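Local coordinates for protein beta-2-microglobulin (Ctenopharyngodon idella, PDB 5H5Z) that probably serves as the light chain of MHC class I, pairing with the heavy chain and influencing which peptides the complex presents in this bony fish, at residues V3-I8 and M86-T91; N22-Y27 and D77-R82. The protein carries 1 engineered substitution. All blocks are in the same frame, centred on the assembly; numbering follows the deposited sequence.

Contact 1: V3-I8 and M86-T91; sequences VSSPKI and MSDNKT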
ATOM      1  N   VAL B   3      10.254 -11.389  13.357  1.00 33.38           N
ATOM      2  CA  VAL B   3      10.231 -11.253  11.904  1.00 36.20           C
ATOM      3  C   VAL B   3       8.833 -11.571  11.377  1.00 36.68           C
ATOM      4  O   VAL B   3       8.192 -12.518  11.833  1.00 34.16           O
ATOM      5  CB  VAL B   3      11.269 -12.175  11.218  1.00 37.83           C
ATOM      6  CG1 VAL B   3      11.198 -12.045   9.701  1.00 39.60           C
ATOM      7  CG2 VAL B   3      12.675 -11.856  11.699  1.00 38.98           C
ATOM      8  N   SER B   4       8.362 -10.753  10.438  1.00 31.50           N
ATOM      9  CA  SER B   4       7.177 -11.063   9.647  1.00 29.50           C
ATOM     10  C   SER B   4       7.635 -11.267   8.215  1.00 26.44           C
ATOM     11  O   SER B   4       8.097 -10.325   7.571  1.00 25.97           O
ATOM     12  CB  SER B   4       6.149  -9.929   9.718  1.00 33.45           C
ATOM     13  OG  SER B   4       5.534  -9.871  10.992  1.00 30.60           O
ATOM     14  N   SER B   5       7.532 -12.500   7.730  1.00 26.00           N
ATOM     15  CA  SER B   5       7.969 -12.837   6.378  1.00 28.17           C
ATOM     16  C   SER B   5       6.958 -12.361   5.342  1.00 27.92           C
ATOM     17  O   SER B   5       5.755 -12.444   5.575  1.00 25.15           O
ATOM     18  CB  SER B   5       8.216 -14.340   6.252  1.00 28.66           C
ATOM     19  OG  SER B   5       9.312 -14.718   7.066  1.00 29.94           O
ATOM     20  N   PRO B   6       7.447 -11.859   4.194  1.00 27.69           N
ATOM     21  CA  PRO B   6       6.570 -11.220   3.210  1.00 27.39           C
ATOM     22  C   PRO B   6       5.556 -12.142   2.540  1.00 27.25           C
ATOM     23  O   PRO B   6       5.858 -13.312   2.246  1.00 26.99           O
ATOM     24  CB  PRO B   6       7.553 -10.680   2.162  1.00 26.66           C
ATOM     25  CG  PRO B   6       8.776 -11.521   2.311  1.00 25.68           C
ATOM     26  CD  PRO B   6       8.863 -11.803   3.781  1.00 27.93           C
ATOM     27  N   LYS B   7       4.356 -11.610   2.327  1.00 24.51           N
ATOM     28  CA  LYS B   7       3.428 -12.179   1.358  1.00 24.40           C
ATOM     29  C   LYS B   7       3.900 -11.669   0.002  1.00 23.46           C
ATOM     30  O   LYS B   7       4.236 -10.488  -0.139  1.00 25.00           O
ATOM     31  CB  LYS B   7       1.990 -11.734   1.630  1.00 24.85           C
ATOM     32  CG  LYS B   7       0.948 -12.449   0.775  1.00 25.82           C
ATOM     33  CD  LYS B   7      -0.391 -11.728   0.769  1.00 35.32           C
ATOM     34  CE  LYS B   7      -1.239 -12.051   1.988  1.00 39.52           C
ATOM     35  NZ  LYS B   7      -2.349 -11.063   2.122  1.00 46.33           N
ATOM     36  N   ILE B   8       3.955 -12.566  -0.978  1.00 23.32           N
ATOM     37  CA  ILE B   8       4.483 -12.249  -2.304  1.00 22.62           C
ATOM     38  C   ILE B   8       3.470 -12.646  -3.362  1.00 22.37           C
ATOM     39  O   ILE B   8       3.118 -13.824  -3.491  1.00 25.18           O
ATOM     40  CB  ILE B   8       5.809 -12.992  -2.588  1.00 23.83           C
ATOM     41  CG1 ILE B   8       6.820 -12.743  -1.463  1.00 21.82           C
ATOM     42  CG2 ILE B   8       6.373 -12.570  -3.942  1.00 24.99           C
ATOM     43  CD1 ILE B   8       7.996 -13.695  -1.465  1.00 22.18           C
ATOM     44  N   MET B  86      15.570 -10.858   5.307  1.00 30.92           N
ATOM     45  CA  MET B  86      16.485 -11.444   6.290  1.00 33.06           C
ATOM     46  C   MET B  86      17.448 -12.379   5.552  1.00 34.87           C
ATOM     47  O   MET B  86      18.190 -11.927   4.678  1.00 32.55           O
ATOM     48  CB  MET B  86      15.719 -12.175   7.405  1.00 33.27           C
ATOM     49  CG  MET B  86      14.662 -11.337   8.106  1.00 35.31           C
ATOM     50  SD  MET B  86      15.365  -9.943   9.009  1.00 43.42           S
ATOM     51  CE  MET B  86      16.141 -10.766  10.400  1.00 54.40           C
ATOM     52  N   SER B  87      17.411 -13.671   5.875  1.00 31.08           N
ATOM     53  CA  SER B  87      18.239 -14.664   5.188  1.00 33.67           C
ATOM     54  C   SER B  87      17.421 -15.605   4.292  1.00 33.04           C
ATOM     55  O   SER B  87      17.935 -16.614   3.799  1.00 34.69           O
ATOM     56  CB  SER B  87      19.067 -15.462   6.200  1.00 38.13           C
ATOM     57  OG  SER B  87      19.913 -14.599   6.935  1.00 39.30           O
ATOM     58  N   ASP B  88      16.151 -15.260   4.083  1.00 34.20           N
ATOM     59  CA  ASP B  88      15.262 -16.034   3.226  1.00 34.33           C
ATOM     60  C   ASP B  88      15.423 -15.639   1.761  1.00 34.31           C
ATOM     61  O   ASP B  88      15.774 -14.508   1.452  1.00 34.44           O
ATOM     62  CB  ASP B  88      13.802 -15.868   3.663  1.00 38.54           C
ATOM     63  CG  ASP B  88      13.571 -16.272   5.112  1.00 37.41           C
ATOM     64  OD1 ASP B  88      14.254 -17.189   5.601  1.00 41.45           O
ATOM     65  OD2 ASP B  88      12.698 -15.672   5.768  1.00 41.10           O
ATOM     66  N   ASN B  89      15.166 -16.580   0.861  1.00 31.75           N
ATOM     67  CA  ASN B  89      15.286 -16.327  -0.570  1.00 31.34           C
ATOM     68  C   ASN B  89      14.162 -17.049  -1.293  1.00 32.04           C
ATOM     69  O   ASN B  89      14.226 -18.254  -1.482  1.00 35.35           O
ATOM     70  CB  ASN B  89      16.666 -16.788  -1.073  1.00 35.15           C
ATOM     71  CG  ASN B  89      16.864 -16.578  -2.572  1.00 36.50           C
ATOM     72  OD1 ASN B  89      16.007 -16.033  -3.267  1.00 36.88           O
ATOM     73  ND2 ASN B  89      18.013 -17.017  -3.072  1.00 36.76           N
ATOM     74  N   LYS B  90      13.127 -16.310  -1.681  1.00 29.04           N
ATOM     75  CA  LYS B  90      11.973 -16.919  -2.341  1.00 31.23           C
ATOM     76  C   LYS B  90      11.823 -16.434  -3.778  1.00 30.64           C
ATOM     77  O   LYS B  90      12.098 -15.275  -4.080  1.00 30.13           O
ATOM     78  CB  LYS B  90      10.688 -16.654  -1.550  1.00 34.99           C
ATOM     79  CG  LYS B  90      10.769 -17.044  -0.081  1.00 44.03           C
ATOM     80  CD  LYS B  90       9.421 -17.506   0.452  1.00 52.96           C
ATOM     81  CE  LYS B  90       9.459 -17.756   1.954  1.00 62.58           C
ATOM     82  NZ  LYS B  90      10.566 -18.648   2.407  1.00 66.75           N
ATOM     83  N   THR B  91      11.399 -17.338  -4.656  1.00 29.53           N
ATOM     84  CA  THR B  91      11.108 -16.993  -6.045  1.00 27.06           C
ATOM     85  C   THR B  91       9.709 -17.476  -6.390  1.00 27.49           C
ATOM     86  O   THR B  91       9.405 -18.658  -6.251  1.00 29.99           O
ATOM     87  CB  THR B  91      12.145 -17.606  -7.010  1.00 27.55           C
ATOM     88  OG1 THR B  91      13.437 -17.074  -6.713  1.00 30.88           O
ATOM     89  CG2 THR B  91      11.801 -17.290  -8.469  1.00 29.71           C
TER
HETATM   90  O   HOH W   1      11.489 -13.370   5.890  1.00 33.06           O
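Val3 and Met86 meet through side chains set by their torsions: Val3 carries CG1 opposite its backbone N (chi1 178°), while the Met86 chain folds back at chi2 (-65°) and again at chi3. The two then slide past each other in opposite directions. Val3 CG1 lies 3.9 Å from Met86 CG, and Val3 CG2 lies 3.9 Å from Met86 CE, so both valine methyls touch the methionine, CG2 at its terminal methyl and, more loosely, at CG. The next pair is polar and indirect. Ser5 OG and Asp88 OD2 lie 3.7 Å apart and are bridged by one water, 2.8 Å from Ser5 OG and donating a hydrogen bond to Asp88 OD2 over 2.6 Å. The two segments run roughly the same way, 26° apart end to end, but belong to different sheets of the immunoglobulin C1-set sandwich: 3-8 leads into edge strand 7-12, and 86-91 enters edge strand 88-93. No direct hydrogen bond crosses between them, and side chains and water make the link. At the far end Ile8 reaches out with its delta methyl, CD1, which comes 4.0 Å from Lys90 CB. This contact uses the root of the lysine, whose chain continues through bends at chi2 and chi4. Pro6, between the serine and the isoleucine, rests on Val28 and Phe31 of strand 22-31 and on His85 of strand 79-85. Lys7 turns to the other partner of the complex, its NZ forming a salt bridge with Glu225 of the MHC class I heavy chain.

Contact 2: N22-Y27 and D77-R82; sequences NTLICY and DEYSCR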
ATOM      1  N   ASN B  22       2.152  -5.264 -21.621  1.00 28.79           N
ATOM      2  CA  ASN B  22       1.537  -5.449 -20.315  1.00 26.67           C
ATOM      3  C   ASN B  22       2.493  -4.934 -19.244  1.00 26.48           C
ATOM      4  O   ASN B  22       3.569  -4.412 -19.562  1.00 28.38           O
ATOM      5  CB  ASN B  22       1.250  -6.944 -20.105  1.00 24.56           C
ATOM      6  CG  ASN B  22       0.031  -7.207 -19.233  1.00 24.52           C
ATOM      7  OD1 ASN B  22      -0.281  -6.447 -18.314  1.00 24.88           O
ATOM      8  ND2 ASN B  22      -0.655  -8.315 -19.507  1.00 26.32           N
ATOM      9  N   THR B  23       2.098  -5.068 -17.982  1.00 25.61           N
ATOM     10  CA  THR B  23       2.957  -4.706 -16.863  1.00 24.04           C
ATOM     11  C   THR B  23       3.014  -5.873 -15.884  1.00 22.26           C
ATOM     12  O   THR B  23       1.987  -6.367 -15.428  1.00 23.53           O
ATOM     13  CB  THR B  23       2.476  -3.417 -16.160  1.00 24.10           C
ATOM     14  OG1 THR B  23       2.417  -2.350 -17.115  1.00 25.39           O
ATOM     15  CG2 THR B  23       3.432  -3.015 -15.041  1.00 25.90           C
ATOM     16  N   LEU B  24       4.231  -6.318 -15.591  1.00 20.97           N
ATOM     17  CA  LEU B  24       4.463  -7.360 -14.614  1.00 21.74           C
ATOM     18  C   LEU B  24       4.602  -6.723 -13.240  1.00 22.08           C
ATOM     19  O   LEU B  24       5.408  -5.813 -13.053  1.00 22.90           O
ATOM     20  CB  LEU B  24       5.725  -8.135 -14.978  1.00 22.98           C
ATOM     21  CG  LEU B  24       6.162  -9.270 -14.051  1.00 20.64           C
ATOM     22  CD1 LEU B  24       5.172 -10.431 -14.040  1.00 23.71           C
ATOM     23  CD2 LEU B  24       7.554  -9.731 -14.461  1.00 24.53           C
ATOM     24  N   ILE B  25       3.821  -7.214 -12.284  1.00 21.48           N
ATOM     25  CA  ILE B  25       3.750  -6.618 -10.955  1.00 21.18           C
ATOM     26  C   ILE B  25       4.044  -7.647  -9.874  1.00 19.89           C
ATOM     27  O   ILE B  25       3.495  -8.763  -9.885  1.00 22.82           O
ATOM     28  CB  ILE B  25       2.361  -5.983 -10.698  1.00 20.50           C
ATOM     29  CG1 ILE B  25       2.042  -4.925 -11.768  1.00 19.46           C
ATOM     30  CG2 ILE B  25       2.283  -5.411  -9.287  1.00 21.45           C
ATOM     31  CD1 ILE B  25       0.586  -4.511 -11.831  1.00 23.32           C
ATOM     32  N   CYS B  26       4.918  -7.273  -8.942  1.00 20.74           N
ATOM     33  CA  CYS B  26       5.161  -8.082  -7.763  1.00 20.75           C
ATOM     34  C   CYS B  26       4.844  -7.254  -6.522  1.00 19.96           C
ATOM     35  O   CYS B  26       5.541  -6.289  -6.218  1.00 21.68           O
ATOM     36  CB  CYS B  26       6.602  -8.595  -7.756  1.00 21.69           C
ATOM     37  SG  CYS B  26       7.031  -9.658  -6.366  1.00 26.07           S
ATOM     38  N   TYR B  27       3.767  -7.630  -5.835  1.00 19.90           N
ATOM     39  CA  TYR B  27       3.326  -6.963  -4.615  1.00 18.37           C
ATOM     40  C   TYR B  27       3.827  -7.731  -3.405  1.00 20.30           C
ATOM     41  O   TYR B  27       3.458  -8.895  -3.192  1.00 20.38           O
ATOM     42  CB  TYR B  27       1.801  -6.864  -4.582  1.00 20.62           C
ATOM     43  CG  TYR B  27       1.231  -6.114  -3.393  1.00 20.51           C
ATOM     44  CD1 TYR B  27       1.700  -4.841  -3.044  1.00 23.26           C
ATOM     45  CD2 TYR B  27       0.191  -6.656  -2.645  1.00 20.74           C
ATOM     46  CE1 TYR B  27       1.164  -4.157  -1.963  1.00 22.62           C
ATOM     47  CE2 TYR B  27      -0.356  -5.979  -1.570  1.00 21.32           C
ATOM     48  CZ  TYR B  27       0.135  -4.733  -1.231  1.00 22.79           C
ATOM     49  OH  TYR B  27      -0.412  -4.067  -0.160  1.00 25.82           O
ATOM     50  N   ASP B  77       8.802 -17.872 -22.687  1.00 38.81           N
ATOM     51  CA  ASP B  77       9.421 -17.055 -21.636  1.00 35.14           C
ATOM     52  C   ASP B  77       8.776 -17.233 -20.263  1.00 36.06           C
ATOM     53  O   ASP B  77       7.550 -17.257 -20.141  1.00 41.38           O
ATOM     54  CB  ASP B  77       9.409 -15.575 -22.031  1.00 35.12           C
ATOM     55  CG  ASP B  77      10.246 -15.292 -23.264  1.00 36.68           C
ATOM     56  OD1 ASP B  77      11.374 -15.824 -23.357  1.00 38.39           O
ATOM     57  OD2 ASP B  77       9.773 -14.534 -24.142  1.00 39.17           O
ATOM     58  N   GLU B  78       9.620 -17.351 -19.241  1.00 33.40           N
ATOM     59  CA  GLU B  78       9.180 -17.454 -17.851  1.00 30.77           C
ATOM     60  C   GLU B  78       9.498 -16.176 -17.081  1.00 30.01           C
ATOM     61  O   GLU B  78      10.623 -15.673 -17.140  1.00 31.27           O
ATOM     62  CB  GLU B  78       9.849 -18.648 -17.161  1.00 34.85           C
ATOM     63  CG  GLU B  78       9.788 -18.593 -15.638  1.00 37.97           C
ATOM     64  CD  GLU B  78      10.825 -19.472 -14.969  1.00 37.82           C
ATOM     65  OE1 GLU B  78      10.629 -20.700 -14.943  1.00 46.77           O
ATOM     66  OE2 GLU B  78      11.829 -18.937 -14.458  1.00 40.28           O
ATOM     67  N   TYR B  79       8.506 -15.673 -16.350  1.00 26.87           N
ATOM     68  CA  TYR B  79       8.684 -14.507 -15.486  1.00 26.45           C
ATOM     69  C   TYR B  79       8.489 -14.877 -14.027  1.00 24.45           C
ATOM     70  O   TYR B  79       7.678 -15.749 -13.698  1.00 28.49           O
ATOM     71  CB  TYR B  79       7.749 -13.372 -15.905  1.00 26.55           C
ATOM     72  CG  TYR B  79       8.069 -12.865 -17.292  1.00 26.19           C
ATOM     73  CD1 TYR B  79       7.469 -13.432 -18.417  1.00 25.67           C
ATOM     74  CD2 TYR B  79       8.998 -11.840 -17.485  1.00 26.97           C
ATOM     75  CE1 TYR B  79       7.777 -12.986 -19.690  1.00 25.92           C
ATOM     76  CE2 TYR B  79       9.309 -11.387 -18.756  1.00 26.89           C
ATOM     77  CZ  TYR B  79       8.696 -11.966 -19.853  1.00 25.22           C
ATOM     78  OH  TYR B  79       9.003 -11.526 -21.115  1.00 27.33           O
ATOM     79  N   SER B  80       9.250 -14.219 -13.156  1.00 24.39           N
ATOM     80  CA  SER B  80       9.206 -14.503 -11.728  1.00 24.77           C
ATOM     81  C   SER B  80       9.640 -13.302 -10.898  1.00 23.54           C
ATOM     82  O   SER B  80      10.203 -12.329 -11.421  1.00 25.38           O
ATOM     83  CB  SER B  80      10.047 -15.747 -11.386  1.00 25.47           C
ATOM     84  OG  SER B  80      11.412 -15.566 -11.718  1.00 29.27           O
ATOM     85  N   CYS B  81       9.346 -13.366  -9.605  1.00 23.93           N
ATOM     86  CA  CYS B  81       9.757 -12.336  -8.669  1.00 23.49           C
ATOM     87  C   CYS B  81      10.553 -13.014  -7.565  1.00 25.28           C
ATOM     88  O   CYS B  81      10.064 -13.956  -6.926  1.00 26.07           O
ATOM     89  CB  CYS B  81       8.531 -11.611  -8.103  1.00 23.51           C
ATOM     90  SG  CYS B  81       8.882 -10.346  -6.862  1.00 27.04           S
ATOM     91  N   ARG B  82      11.787 -12.553  -7.372  1.00 24.83           N
ATOM     92  CA  ARG B  82      12.664 -13.080  -6.335  1.00 25.61           C
ATOM     93  C   ARG B  82      12.785 -12.091  -5.190  1.00 24.51           C
ATOM     94  O   ARG B  82      13.201 -10.943  -5.377  1.00 26.67           O
ATOM     95  CB  ARG B  82      14.047 -13.429  -6.891  1.00 27.63           C
ATOM     96  CG  ARG B  82      15.028 -13.937  -5.837  1.00 27.62           C
ATOM     97  CD  ARG B  82      16.231 -14.619  -6.461  1.00 30.54           C
ATOM     98  NE  ARG B  82      17.013 -13.715  -7.300  1.00 32.91           N
ATOM     99  CZ  ARG B  82      17.652 -14.076  -8.411  1.00 35.64           C
ATOM    100  NH1 ARG B  82      17.601 -15.332  -8.845  1.00 37.47           N
ATOM    101  NH2 ARG B  82      18.339 -13.174  -9.100  1.00 39.39           N
TER
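Cys26 and Cys81 reach toward each other, and their sulfurs are joined in a disulfide with SG to SG at 2.0 Å. Both cysteines hold SG opposite the backbone N (chi1 -178° for Cys26, 177° for Cys81), and the bridge turns through a chi3 of -77°. That twist leaves Cys26 CB 3.6 Å from Cys81 CB, and the CA atoms of the pair are 6.3 Å apart. Two residues along, Leu24 and Tyr79 lie obliquely across one another. Leu24 CD2 is 3.9 Å from Tyr79 CB and 4.0 Å from Tyr79 CD2, touching the beta carbon and one ring carbon. The tyrosine ring also forms an edge-to-face pair with Phe71 of strand 63-71, which Leu24 touches too. Leu40 of strand 36-42 packs on Cys26, and Val10 of strand 7-12 on Cys81. All four touching residues are buried, while the alternate residues Ile25 and Tyr27 point away and pack on Asn229 and Pro228 of the MHC class I heavy chain. A disulfide pinning strands of two facing sheets together, with apolar side chains beside it, is the hallmark of the immunoglobulin fold.

Contact 2 lies in the core of the sandwich and contact 1 at its surface, their centres about 17 Å apart. Both span the same two sheets: strands 7-12 and 22-31 are neighbours in one, 88-93 and 79-85 in the other, so contact 1 joins edge strands and contact 2 inner ones. In sequence, contact 2 is nested within the loop that contact 1 closes. Their chemistry follows their place, covalent and apolar inside, but a mixture of aliphatic touches and a water bridge outside. They also meet directly, Arg82 CG lying 3.5 Å from Asn89 OD1 and Thr91 CG2 3.7 Å from Ser80 OG.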